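Local coordinates for protein serine protease inhibitor 4, isoform B (Drosophila melanogaster, PDB 4P0F) that probably inhibits serine and perhaps cysteine proteases as a serpin, and is caught here in its cleaved form, at residues A[37-42]-A[80-85]; A[270-275]-A[378-383]; A[218-223]-A[260-265]; A[130-135]-A[155-160]; A[23-28]-A[276-281]. All blocks are in the same frame, centred on the assembly; numbering follows the deposited sequence.

Interaction 1 (A[37-42]-A[80-85])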
# COMPACT_ATOMS: atom_id res chain seq x y z
N SER A 37 -0.20 -1.24 0.82
CA SER A 37 0.56 -0.32 -0.00
C SER A 37 -0.20 0.98 -0.16
O SER A 37 -1.18 1.04 -0.92
CB SER A 37 0.85 -0.90 -1.37
OG SER A 37 1.47 0.07 -2.20
N PRO A 38 0.22 2.03 0.56
CA PRO A 38 -0.49 3.31 0.38
C PRO A 38 -0.34 3.85 -1.03
O PRO A 38 -1.27 4.47 -1.56
CB PRO A 38 0.16 4.22 1.43
CG PRO A 38 1.44 3.60 1.78
CD PRO A 38 1.28 2.12 1.58
N PHE A 39 0.81 3.59 -1.65
CA PHE A 39 1.05 4.05 -3.01
C PHE A 39 0.03 3.44 -3.98
O PHE A 39 -0.48 4.13 -4.88
CB PHE A 39 2.46 3.70 -3.48
CG PHE A 39 2.75 4.16 -4.88
CD1 PHE A 39 2.45 3.36 -5.96
CD2 PHE A 39 3.28 5.42 -5.11
CE1 PHE A 39 2.69 3.80 -7.26
CE2 PHE A 39 3.52 5.86 -6.40
CZ PHE A 39 3.22 5.04 -7.48
N SER A 40 -0.24 2.15 -3.81
CA SER A 40 -1.19 1.45 -4.66
C SER A 40 -2.60 2.03 -4.50
O SER A 40 -3.33 2.23 -5.49
CB SER A 40 -1.19 -0.05 -4.32
OG SER A 40 -2.19 -0.76 -5.01
N ILE A 41 -2.98 2.28 -3.26
CA ILE A 41 -4.30 2.82 -2.96
C ILE A 41 -4.44 4.22 -3.55
O ILE A 41 -5.44 4.51 -4.21
CB ILE A 41 -4.56 2.84 -1.44
CG1 ILE A 41 -4.58 1.40 -0.90
CG2 ILE A 41 -5.87 3.54 -1.11
CD1 ILE A 41 -4.47 1.30 0.59
N GLN A 42 -3.47 5.09 -3.30
CA GLN A 42 -3.58 6.47 -3.80
C GLN A 42 -3.60 6.52 -5.33
O GLN A 42 -4.35 7.30 -5.93
CB GLN A 42 -2.44 7.32 -3.27
CG GLN A 42 -2.71 8.81 -3.34
CD GLN A 42 -1.46 9.65 -3.16
OE1 GLN A 42 -0.43 9.40 -3.77
NE2 GLN A 42 -1.56 10.67 -2.31
N GLN A 80 5.48 10.99 -13.15
CA GLN A 80 6.85 11.23 -12.74
C GLN A 80 7.40 10.06 -11.92
O GLN A 80 8.53 9.63 -12.12
CB GLN A 80 6.95 12.54 -11.94
CG GLN A 80 6.82 13.79 -12.79
CD GLN A 80 6.99 15.07 -11.98
OE1 GLN A 80 6.29 15.28 -10.98
NE2 GLN A 80 7.91 15.93 -12.41
N VAL A 81 6.58 9.54 -11.01
CA VAL A 81 7.00 8.43 -10.17
C VAL A 81 6.99 7.10 -10.91
O VAL A 81 7.95 6.34 -10.86
CB VAL A 81 6.10 8.29 -8.93
CG1 VAL A 81 6.58 7.14 -8.04
CG2 VAL A 81 6.05 9.60 -8.16
N LEU A 82 5.87 6.82 -11.58
CA LEU A 82 5.72 5.58 -12.33
C LEU A 82 6.81 5.42 -13.37
O LEU A 82 7.35 4.32 -13.56
CB LEU A 82 4.34 5.54 -12.98
CG LEU A 82 3.16 5.50 -12.02
CD1 LEU A 82 1.86 5.82 -12.75
CD2 LEU A 82 3.05 4.15 -11.35
N ALA A 83 7.16 6.51 -14.05
CA ALA A 83 8.18 6.45 -15.09
C ALA A 83 9.56 6.15 -14.50
O ALA A 83 10.38 5.49 -15.13
CB ALA A 83 8.23 7.76 -15.87
N ALA A 84 9.81 6.65 -13.29
CA ALA A 84 11.11 6.47 -12.65
C ALA A 84 11.40 4.99 -12.36
O ALA A 84 12.55 4.62 -12.14
CB ALA A 84 11.18 7.28 -11.36
N TYR A 85 10.36 4.17 -12.37
CA TYR A 85 10.51 2.72 -12.18
C TYR A 85 10.15 1.94 -13.44
O TYR A 85 9.85 0.75 -13.37
CB TYR A 85 9.65 2.26 -11.00
CG TYR A 85 10.26 2.62 -9.67
CD1 TYR A 85 11.32 1.90 -9.16
CD2 TYR A 85 9.79 3.71 -8.94
CE1 TYR A 85 11.89 2.22 -7.95
CE2 TYR A 85 10.35 4.05 -7.73
CZ TYR A 85 11.41 3.30 -7.23
OH TYR A 85 11.98 3.62 -6.03

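Interaction 2 (A[270-275]-A[378-383])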
# COMPACT_ATOMS: atom_id res chain seq x y z
N LYS A 270 18.29 -7.57 16.13
CA LYS A 270 17.54 -8.82 16.08
C LYS A 270 16.17 -8.53 15.48
O LYS A 270 15.46 -7.64 15.93
CB LYS A 270 17.41 -9.48 17.46
CG LYS A 270 18.72 -10.02 18.01
CD LYS A 270 18.56 -10.53 19.43
CE LYS A 270 19.35 -11.79 19.66
NZ LYS A 270 20.82 -11.61 19.48
N LEU A 271 15.82 -9.29 14.45
CA LEU A 271 14.59 -9.07 13.70
C LEU A 271 13.89 -10.39 13.44
O LEU A 271 14.54 -11.34 13.03
CB LEU A 271 14.90 -8.38 12.37
CG LEU A 271 13.72 -7.96 11.50
CD1 LEU A 271 12.96 -6.83 12.18
CD2 LEU A 271 14.23 -7.52 10.15
N PRO A 272 12.57 -10.47 13.68
CA PRO A 272 11.90 -11.74 13.36
C PRO A 272 11.88 -12.03 11.87
O PRO A 272 11.77 -11.11 11.05
CB PRO A 272 10.46 -11.52 13.87
CG PRO A 272 10.51 -10.29 14.73
CD PRO A 272 11.64 -9.47 14.22
N ARG A 273 12.01 -13.30 11.53
CA ARG A 273 11.75 -13.79 10.20
C ARG A 273 10.23 -13.99 10.11
O ARG A 273 9.69 -14.93 10.70
CB ARG A 273 12.52 -15.10 9.93
CG ARG A 273 12.43 -15.63 8.51
CD ARG A 273 13.35 -16.86 8.30
NE ARG A 273 12.87 -18.01 9.04
CZ ARG A 273 13.63 -18.95 9.60
NH1 ARG A 273 14.97 -18.89 9.54
NH2 ARG A 273 13.05 -19.95 10.23
N PHE A 274 9.54 -13.09 9.42
CA PHE A 274 8.08 -13.09 9.47
C PHE A 274 7.44 -12.86 8.12
O PHE A 274 8.08 -12.41 7.18
CB PHE A 274 7.58 -12.03 10.48
CG PHE A 274 7.64 -10.61 9.97
CD1 PHE A 274 8.79 -9.84 10.13
CD2 PHE A 274 6.53 -10.02 9.38
CE1 PHE A 274 8.84 -8.53 9.68
CE2 PHE A 274 6.58 -8.71 8.92
CZ PHE A 274 7.73 -7.96 9.07
N LYS A 275 6.16 -13.19 8.04
CA LYS A 275 5.37 -12.89 6.86
C LYS A 275 4.01 -12.42 7.32
O LYS A 275 3.58 -12.73 8.43
CB LYS A 275 5.28 -14.10 5.93
CG LYS A 275 4.33 -15.18 6.38
CD LYS A 275 4.33 -16.34 5.37
CE LYS A 275 3.42 -17.47 5.81
NZ LYS A 275 3.61 -18.70 4.99
N VAL A 378 2.12 -7.20 15.26
CA VAL A 378 1.49 -7.11 16.57
C VAL A 378 1.45 -8.47 17.26
O VAL A 378 1.63 -8.56 18.47
CB VAL A 378 0.06 -6.56 16.44
CG1 VAL A 378 -0.63 -6.51 17.80
CG2 VAL A 378 0.08 -5.18 15.81
N ARG A 379 1.21 -9.51 16.48
CA ARG A 379 1.12 -10.86 17.01
C ARG A 379 1.93 -11.79 16.13
O ARG A 379 1.77 -11.77 14.92
CB ARG A 379 -0.33 -11.34 17.06
CG ARG A 379 -1.24 -10.51 17.96
CD ARG A 379 -2.65 -11.06 17.96
NE ARG A 379 -3.57 -10.22 18.73
CZ ARG A 379 -4.83 -10.53 19.00
NH1 ARG A 379 -5.35 -11.68 18.56
NH2 ARG A 379 -5.58 -9.70 19.71
N LEU A 380 2.79 -12.59 16.74
CA LEU A 380 3.49 -13.62 16.00
C LEU A 380 3.32 -14.95 16.70
O LEU A 380 3.14 -15.00 17.91
CB LEU A 380 4.98 -13.29 15.86
CG LEU A 380 5.34 -12.10 14.98
CD1 LEU A 380 6.83 -11.84 15.06
CD2 LEU A 380 4.90 -12.33 13.54
N GLU A 381 3.34 -16.02 15.92
CA GLU A 381 3.42 -17.37 16.46
C GLU A 381 4.21 -18.25 15.51
O GLU A 381 4.22 -18.01 14.29
CB GLU A 381 2.03 -17.96 16.68
CG GLU A 381 1.35 -17.51 17.98
CD GLU A 381 0.44 -16.30 17.80
OE1 GLU A 381 -0.17 -16.14 16.72
OE2 GLU A 381 0.33 -15.50 18.76
N GLU A 382 4.90 -19.24 16.06
CA GLU A 382 5.41 -20.35 15.28
C GLU A 382 4.25 -21.32 15.13
O GLU A 382 3.72 -21.80 16.13
CB GLU A 382 6.61 -21.02 15.96
CG GLU A 382 7.95 -20.39 15.64
CD GLU A 382 9.10 -21.03 16.42
OE1 GLU A 382 8.84 -21.99 17.18
OE2 GLU A 382 10.25 -20.57 16.29
N ASN A 383 3.83 -21.59 13.91
CA ASN A 383 2.76 -22.55 13.71
C ASN A 383 3.29 -23.95 13.97
O ASN A 383 4.33 -24.34 13.44
CB ASN A 383 2.18 -22.45 12.30
CG ASN A 383 0.93 -23.30 12.13
OD1 ASN A 383 0.29 -23.68 13.11
ND2 ASN A 383 0.59 -23.61 10.88

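Interaction 3 (A[218-223]-A[260-265])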
# COMPACT_ATOMS: atom_id res chain seq x y z
N ALA A 218 10.43 6.03 21.23
CA ALA A 218 10.74 4.95 20.31
C ALA A 218 12.17 5.05 19.78
O ALA A 218 12.90 5.99 20.09
CB ALA A 218 9.76 4.96 19.16
N MET A 219 12.56 4.05 19.01
CA MET A 219 13.81 4.08 18.28
C MET A 219 13.53 3.58 16.88
O MET A 219 12.55 2.87 16.65
CB MET A 219 14.89 3.22 18.96
CG MET A 219 15.20 3.63 20.38
SD MET A 219 16.31 2.49 21.23
CE MET A 219 16.34 3.29 22.83
N ALA A 220 14.37 3.97 15.93
CA ALA A 220 14.17 3.55 14.56
C ALA A 220 15.47 3.12 13.91
O ALA A 220 16.54 3.56 14.30
CB ALA A 220 13.52 4.66 13.74
N LEU A 221 15.33 2.27 12.90
CA LEU A 221 16.44 1.69 12.17
C LEU A 221 16.01 1.55 10.72
O LEU A 221 14.84 1.26 10.44
CB LEU A 221 16.85 0.32 12.77
CG LEU A 221 18.19 -0.29 12.38
CD1 LEU A 221 19.33 0.44 13.06
CD2 LEU A 221 18.22 -1.77 12.75
N GLU A 222 16.94 1.80 9.81
CA GLU A 222 16.70 1.57 8.39
C GLU A 222 17.64 0.50 7.85
O GLU A 222 18.85 0.57 8.05
CB GLU A 222 16.90 2.86 7.59
CG GLU A 222 15.65 3.31 6.91
CD GLU A 222 15.83 4.61 6.16
OE1 GLU A 222 16.98 4.93 5.75
OE2 GLU A 222 14.82 5.30 5.97
N LEU A 223 17.06 -0.48 7.17
CA LEU A 223 17.80 -1.57 6.56
C LEU A 223 17.75 -1.39 5.04
O LEU A 223 16.69 -1.54 4.44
CB LEU A 223 17.21 -2.91 6.97
CG LEU A 223 17.07 -3.17 8.47
CD1 LEU A 223 16.49 -4.55 8.74
CD2 LEU A 223 18.42 -3.03 9.17
N GLN A 260 14.95 11.83 8.60
CA GLN A 260 16.02 12.82 8.67
C GLN A 260 16.76 12.75 10.02
O GLN A 260 17.85 13.27 10.15
CB GLN A 260 15.47 14.21 8.39
CG GLN A 260 15.28 14.46 6.91
CD GLN A 260 14.85 15.87 6.59
OE1 GLN A 260 15.53 16.84 6.93
NE2 GLN A 260 13.70 16.00 5.94
N SER A 261 16.17 12.08 11.00
CA SER A 261 16.81 11.93 12.32
C SER A 261 17.86 10.82 12.34
O SER A 261 18.67 10.75 13.25
CB SER A 261 15.75 11.62 13.39
OG SER A 261 14.77 12.64 13.42
N LEU A 262 17.82 9.95 11.34
CA LEU A 262 18.71 8.79 11.28
C LEU A 262 20.16 9.16 11.03
O LEU A 262 20.45 10.06 10.24
CB LEU A 262 18.24 7.85 10.19
CG LEU A 262 16.81 7.34 10.26
CD1 LEU A 262 16.47 6.61 8.96
CD2 LEU A 262 16.63 6.44 11.46
N TYR A 263 21.08 8.44 11.68
CA TYR A 263 22.51 8.60 11.44
C TYR A 263 23.16 7.22 11.52
O TYR A 263 22.70 6.36 12.25
CB TYR A 263 23.14 9.56 12.46
CG TYR A 263 22.99 9.11 13.90
CD1 TYR A 263 21.84 9.42 14.63
CD2 TYR A 263 23.99 8.39 14.54
CE1 TYR A 263 21.69 9.01 15.94
CE2 TYR A 263 23.85 7.98 15.86
CZ TYR A 263 22.70 8.30 16.55
OH TYR A 263 22.55 7.90 17.86
N GLU A 264 24.23 7.01 10.75
CA GLU A 264 24.92 5.72 10.75
C GLU A 264 25.60 5.43 12.08
O GLU A 264 26.33 6.27 12.61
CB GLU A 264 25.97 5.69 9.63
CG GLU A 264 25.37 5.67 8.23
CD GLU A 264 24.86 4.31 7.81
OE1 GLU A 264 24.98 3.36 8.61
OE2 GLU A 264 24.35 4.20 6.68
N THR A 265 25.38 4.23 12.62
CA THR A 265 26.07 3.81 13.83
C THR A 265 26.05 2.28 13.93
O THR A 265 25.22 1.63 13.32
CB THR A 265 25.43 4.45 15.09
OG1 THR A 265 26.37 4.48 16.17
CG2 THR A 265 24.17 3.72 15.52

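Interaction 4 (A[130-135]-A[155-160])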
# COMPACT_ATOMS: atom_id res chain seq x y z
N VAL A 130 -17.82 -14.49 -13.40
CA VAL A 130 -16.75 -15.41 -13.02
C VAL A 130 -15.58 -15.26 -13.99
O VAL A 130 -14.41 -15.20 -13.59
CB VAL A 130 -17.23 -16.87 -13.00
CG1 VAL A 130 -16.06 -17.84 -12.78
CG2 VAL A 130 -18.28 -17.06 -11.92
N GLN A 131 -15.92 -15.21 -15.28
CA GLN A 131 -14.92 -15.04 -16.32
C GLN A 131 -14.21 -13.70 -16.19
O GLN A 131 -12.99 -13.62 -16.30
CB GLN A 131 -15.59 -15.17 -17.69
CG GLN A 131 -14.72 -14.88 -18.89
CD GLN A 131 -15.54 -14.89 -20.17
OE1 GLN A 131 -15.96 -13.85 -20.67
NE2 GLN A 131 -15.81 -16.09 -20.69
N ALA A 132 -14.97 -12.64 -15.94
CA ALA A 132 -14.39 -11.30 -15.79
C ALA A 132 -13.45 -11.21 -14.58
O ALA A 132 -12.37 -10.63 -14.66
CB ALA A 132 -15.50 -10.26 -15.68
N ALA A 133 -13.86 -11.79 -13.46
CA ALA A 133 -13.04 -11.79 -12.27
C ALA A 133 -11.76 -12.56 -12.54
O ALA A 133 -10.68 -12.13 -12.15
CB ALA A 133 -13.79 -12.39 -11.10
N ALA A 134 -11.87 -13.69 -13.24
CA ALA A 134 -10.70 -14.50 -13.54
C ALA A 134 -9.72 -13.70 -14.40
O ALA A 134 -8.52 -13.74 -14.16
CB ALA A 134 -11.10 -15.79 -14.25
N THR A 135 -10.23 -12.95 -15.37
CA THR A 135 -9.37 -12.11 -16.21
C THR A 135 -8.62 -11.08 -15.38
O THR A 135 -7.40 -10.93 -15.50
CB THR A 135 -10.20 -11.41 -17.31
OG1 THR A 135 -10.70 -12.42 -18.19
CG2 THR A 135 -9.36 -10.43 -18.11
N ASP A 155 -18.36 -12.25 -7.03
CA ASP A 155 -19.66 -11.90 -6.48
C ASP A 155 -19.83 -10.40 -6.21
O ASP A 155 -20.90 -9.98 -5.76
CB ASP A 155 -19.99 -12.72 -5.21
CG ASP A 155 -19.03 -12.51 -4.04
OD1 ASP A 155 -18.21 -11.57 -4.01
OD2 ASP A 155 -19.15 -13.32 -3.09
N VAL A 156 -18.83 -9.58 -6.53
CA VAL A 156 -19.04 -8.11 -6.51
C VAL A 156 -19.16 -7.52 -7.91
O VAL A 156 -19.26 -6.30 -8.06
CB VAL A 156 -17.92 -7.35 -5.76
CG1 VAL A 156 -17.79 -7.85 -4.34
CG2 VAL A 156 -16.59 -7.43 -6.49
N LEU A 157 -19.17 -8.39 -8.92
CA LEU A 157 -19.31 -8.00 -10.32
C LEU A 157 -20.61 -8.54 -10.88
O LEU A 157 -20.99 -9.67 -10.58
CB LEU A 157 -18.13 -8.53 -11.15
CG LEU A 157 -16.73 -8.12 -10.68
CD1 LEU A 157 -15.66 -8.71 -11.59
CD2 LEU A 157 -16.58 -6.61 -10.61
N ASN A 158 -21.28 -7.75 -11.72
CA ASN A 158 -22.48 -8.21 -12.42
C ASN A 158 -22.76 -7.32 -13.64
O ASN A 158 -21.93 -6.51 -14.02
CB ASN A 158 -23.68 -8.25 -11.47
CG ASN A 158 -24.07 -6.88 -10.92
OD1 ASN A 158 -23.79 -5.84 -11.51
ND2 ASN A 158 -24.72 -6.88 -9.76
N SER A 159 -23.94 -7.48 -14.24
CA SER A 159 -24.25 -6.76 -15.48
C SER A 159 -24.29 -5.24 -15.31
O SER A 159 -24.26 -4.51 -16.30
CB SER A 159 -25.59 -7.24 -16.05
OG SER A 159 -26.63 -7.05 -15.10
N GLU A 160 -24.37 -4.77 -14.06
CA GLU A 160 -24.35 -3.34 -13.77
C GLU A 160 -22.93 -2.77 -13.67
O GLU A 160 -22.74 -1.56 -13.68
CB GLU A 160 -25.10 -3.03 -12.47
CG GLU A 160 -26.58 -3.36 -12.51
CD GLU A 160 -27.41 -2.27 -13.15
OE1 GLU A 160 -27.60 -1.20 -12.51
OE2 GLU A 160 -27.87 -2.46 -14.29

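Interaction 5 (A[23-28]-A[276-281])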
# COMPACT_ATOMS: atom_id res chain seq x y z
N GLY A 23 -4.05 4.63 10.44
CA GLY A 23 -4.85 4.90 11.62
C GLY A 23 -6.25 4.35 11.54
O GLY A 23 -6.75 3.78 12.51
N LYS A 24 -6.91 4.51 10.39
CA LYS A 24 -8.27 3.99 10.22
C LYS A 24 -8.29 2.46 10.15
O LYS A 24 -9.23 1.84 10.60
CB LYS A 24 -8.92 4.58 8.97
CG LYS A 24 -9.09 6.10 8.99
CD LYS A 24 -9.73 6.60 10.27
CE LYS A 24 -9.90 8.12 10.22
NZ LYS A 24 -10.37 8.68 11.50
N LEU A 25 -7.25 1.86 9.56
CA LEU A 25 -7.19 0.40 9.46
C LEU A 25 -6.92 -0.22 10.82
O LEU A 25 -7.50 -1.25 11.16
CB LEU A 25 -6.10 -0.03 8.48
CG LEU A 25 -6.38 0.17 7.00
CD1 LEU A 25 -5.15 -0.18 6.17
CD2 LEU A 25 -7.59 -0.66 6.54
N SER A 26 -6.03 0.40 11.59
CA SER A 26 -5.69 -0.10 12.92
C SER A 26 -6.91 -0.07 13.82
O SER A 26 -7.12 -0.97 14.63
CB SER A 26 -4.56 0.73 13.53
OG SER A 26 -3.35 0.56 12.79
N GLY A 27 -7.72 0.97 13.68
CA GLY A 27 -8.98 1.05 14.41
C GLY A 27 -9.96 -0.01 13.96
O GLY A 27 -10.72 -0.53 14.77
N GLN A 28 -9.97 -0.31 12.66
CA GLN A 28 -10.92 -1.28 12.11
C GLN A 28 -10.48 -2.72 12.40
O GLN A 28 -11.31 -3.61 12.51
CB GLN A 28 -11.08 -1.06 10.59
CG GLN A 28 -12.27 -1.80 9.97
CD GLN A 28 -12.33 -1.69 8.44
OE1 GLN A 28 -12.03 -0.64 7.86
NE2 GLN A 28 -12.72 -2.78 7.78
N ALA A 276 3.34 -11.64 6.48
CA ALA A 276 2.00 -11.18 6.80
C ALA A 276 1.20 -11.03 5.51
O ALA A 276 1.76 -10.75 4.45
CB ALA A 276 2.06 -9.87 7.56
N GLU A 277 -0.11 -11.26 5.61
CA GLU A 277 -1.03 -11.07 4.50
C GLU A 277 -2.23 -10.34 5.05
O GLU A 277 -2.67 -10.63 6.16
CB GLU A 277 -1.45 -12.40 3.89
CG GLU A 277 -0.36 -13.45 3.83
CD GLU A 277 -0.77 -14.68 3.05
OE1 GLU A 277 -1.72 -14.59 2.24
OE2 GLU A 277 -0.14 -15.75 3.25
N PHE A 278 -2.77 -9.40 4.28
CA PHE A 278 -3.86 -8.56 4.76
C PHE A 278 -4.77 -8.22 3.60
O PHE A 278 -4.30 -7.97 2.48
CB PHE A 278 -3.30 -7.29 5.40
CG PHE A 278 -4.34 -6.39 5.99
CD1 PHE A 278 -4.98 -6.72 7.17
CD2 PHE A 278 -4.66 -5.19 5.38
CE1 PHE A 278 -5.92 -5.88 7.72
CE2 PHE A 278 -5.60 -4.35 5.93
CZ PHE A 278 -6.23 -4.70 7.09
N GLN A 279 -6.07 -8.25 3.85
CA GLN A 279 -7.04 -7.86 2.85
C GLN A 279 -8.16 -7.08 3.50
O GLN A 279 -8.56 -7.37 4.64
CB GLN A 279 -7.59 -9.07 2.11
CG GLN A 279 -8.35 -10.07 2.94
CD GLN A 279 -8.76 -11.29 2.12
OE1 GLN A 279 -7.92 -12.12 1.76
NE2 GLN A 279 -10.04 -11.38 1.79
N VAL A 280 -8.66 -6.08 2.79
CA VAL A 280 -9.67 -5.19 3.31
C VAL A 280 -10.44 -4.53 2.17
O VAL A 280 -9.87 -4.26 1.11
CB VAL A 280 -9.05 -4.10 4.22
CG1 VAL A 280 -8.10 -3.21 3.43
CG2 VAL A 280 -10.12 -3.28 4.90
N GLU A 281 -11.73 -4.31 2.39
CA GLU A 281 -12.53 -3.50 1.50
C GLU A 281 -12.50 -2.09 2.11
O GLU A 281 -12.80 -1.91 3.29
CB GLU A 281 -13.96 -4.06 1.34
CG GLU A 281 -14.73 -3.52 0.13
CD GLU A 281 -15.20 -2.10 0.33
OE1 GLU A 281 -15.50 -1.73 1.47
OE2 GLU A 281 -15.29 -1.35 -0.67
O HOH W 1 -12.54 0.10 5.14

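Interaction 1 (A[37-42]-A[80-85])
The ring of Phe39 bridges two helices by pushing its far end against Val81 and Leu82. Its CG lies opposite the backbone N (chi1 -180°), which carries the ring straight out from helix 38-49, while Val81 approaches from the opposing direction. Val81 CG1 comes within 3.7 Å of Phe39 CE2, meeting the ring obliquely. Leu82 starts out across the contact, but its end turns inward, and CD2 arrives in the plane of the ring at its edge, 4.0 Å from Phe39 CZ. The two methyls thus share the ring tip, with Val81 CG1 also 4.0 Å from CZ. A long, rigid aromatic suits the place because the backbones stay well apart, the CA atoms of Phe39 and Val81 being 10.3 Å distant. With an alanine here, a gap would probably open between the helices, and Val81 CG1 and Leu82 CD2 would lose the ring they pack on. Two residues earlier, Ser37 serves as the N-cap: its OG accepts from Ser40 N at 3.1 Å, fixing the start of the helix that carries the phenylalanine. Ser37 OG also bonds to Leu372 O. In serpin terms these are helices B and D. Ile93 of strand 91-100 touches both Phe39 and Leu82, helix 6-28 packs against Pro38 and Gln42, and Ser40 OG and Ile41 reach Thr335 on strand 328-341.

Interaction 2 (A[270-275]-A[378-383])
Leu380, reaching in from the chain that follows strand 370-377, sets one methyl on Pro272 and the other on Phe274. Its CG lies opposite its own carbonyl carbon (chi1 -68°), and the fork that results straddles the two residues. CD1 touches the proline ring at CB, 3.8 Å away, and at CG, 4.0 Å away; the two side chains cross at about a right angle, and it is the leucine's methyl end that does the touching. CD2 is 4.1 Å from Phe274 CB. Here the contact stops at the root of the side chain: Phe274 CG occupies the crowded position between backbone N and carbonyl carbon (chi1 77°), which swings the ring away from Leu380 and brings Pro272 O to its edge, in the ring plane. The aromatic therefore gives its CB to the tail and its ring to the interior, where it packs on Val324. Phe189 of strand 185-189 adds a further apolar partner for Leu380.

Proline suits a place where the strand path breaks, between residues 270-272 and the stretch beginning near Phe274. The polar neighbours stay apart: Arg273 forms a salt bridge with Glu326, and its NH2 is 6.7 Å from Glu382 OE2, too far for contact. Asn33 also holds the tail, through hydrogen bonds to Val378 N and Arg379 O. Between the two segments, however, no hydrogen bond forms, and the attraction is apolar, a modest attachment through one leucine.

Interaction 3 (A[218-223]-A[260-265])
This is a small, buried packing contact in which Leu262, at the turn from helix 255-260 into strand 263-281, presses its fork onto Ala220 and Glu222 of strand 218-224. The two strand residues are two apart, so both point toward the leucine. Leu262 CD2 lies 4.2 Å from Ala220 CB and 4.0 Å from Ala220 O, a closeness that a methyl side chain on the strand permits. CD1 takes the glutamate: it stands above the plane of the carboxylate, 3.5 Å from Glu222 CD and 3.7 Å from each of OE1 and OE2, and it also meets CB and CG. The two side chains cross at about a right angle. Glu222 chi1 is -117°, off the staggered positions, and the chain beyond CG is extended, which lays its whole length beneath that one methyl. In the serpin fold strand 218-224 belongs to sheet B, hydrogen-bonded on one side to strand 197-213 and on the other to strand 230-237, and Leu262 caps its surface just before the chain enters sheet C. Burying an acidic group beside a leucine is likely to be costly, and Arg209 probably offsets part of that through a long, weak ion pair with Glu222 OE1. An alanine in place of Glu222 would probably strip Leu262 CD1 of most of its bed and leave Arg209 without this partner. Ser231 and Leu233 of strand 230-237 also touch the glutamate.

Interaction 4 (A[130-135]-A[155-160])
The flat group that matters where Leu157 meets Ala132 and Ala133 is a peptide unit, since no ring from either segment takes part. Leu157 CD1 stands over one face of the peptide joining the two alanines, 4.0 Å above Ala133 N. From there the same methyl reaches Ala133 CB at 4.2 Å and, more loosely, Ala132 CB at 4.4 Å. With chi1 at -56°, Leu157 carries CG beside its own N, and CD1 reaches into the shallow dip between the alanines. Small residues suit helix 129-143 at this point, because they let a leucine come right down to the backbone; the CA atoms of Ala133 and Leu157 are 7.6 Å apart. The helix is helix F of serpins, which lies across sheet A, and Phe126 touches both Ala132 and Leu157. A second flat group, the amide of Asn158, shapes the loop: its OD1 accepts from Glu160 N at 2.8 Å in an Asx turn, with the donor 37° out of the carbonyl plane. Glu160 then pairs with Arg340 in a salt bridge that ties the loop to strand 328-341. Between the two segments themselves the attraction is purely dispersive, one methyl against the helix backbone and two alanine methyls.

Interaction 5 (A[23-28]-A[276-281])
Leu25 of helix 6-28 drops onto Phe278 and Val280 of strand 276-281, the helix-on-sheet layer in which helix A of a serpin covers the edge of sheet A. The short axes run nearly perpendicular, at 97°, and approach to 11.3 Å. A leucine fork from the helix reaches across that spacing on the buried side. A chi1 of -73° turns the fork toward the strand, and the branches split the work: CD1 meets Phe278 CE2 obliquely at 4.2 Å, while CD2 touches both methyls of Val280, CG2 at 4.0 Å and CG1 at 4.1 Å. A branched aliphatic suits this place because the two strand residues face the same way and each can take one methyl. Phe36 and Val285 close in on Leu25 from neighbouring elements, and Val35 packs on the phenylalanine.

Toward the helix end the contact loosens. Gln28 is partly exposed and lies at the margin, its extended chain, with CG opposite the backbone N (chi1 -167°), bringing NE2 to 3.9 Å from Val280 CG2, a van der Waals touch without any polar partner on the valine. A glutamine fits such a border, since its amide can rest NE2 on the valine and still give OE1 to water. Instead of a direct bond, water spans the remaining gap: one molecule is hydrogen-bonded to both Gln28 OE1, at 2.9 Å, and Glu281 O, the backbone carbonyl at the strand's end, at 2.7 Å.

How the interactions relate
Strand 263-281 is the common thread: interactions 3, 2 and 5 use it in turn, as the chain passes from sheet C to sheet A. Interactions 2 and 3 touch where Leu271 CD2 meets Leu223 CD1 at 4.0 Å, whereas interactions 2 and 5 merely adjoin in sequence, their centres 18 Å apart. Interaction 1 comes within about 6 Å of interaction 5 at the nearest atoms, and interaction 4 within about 7 Å, while interactions 3 and 4 lie farthest apart, 46 Å between centres. Strand 328-341, the inserted reactive-centre loop as in other cleaved serpins, meets interaction 1 at Thr335 and interaction 4 at Arg340.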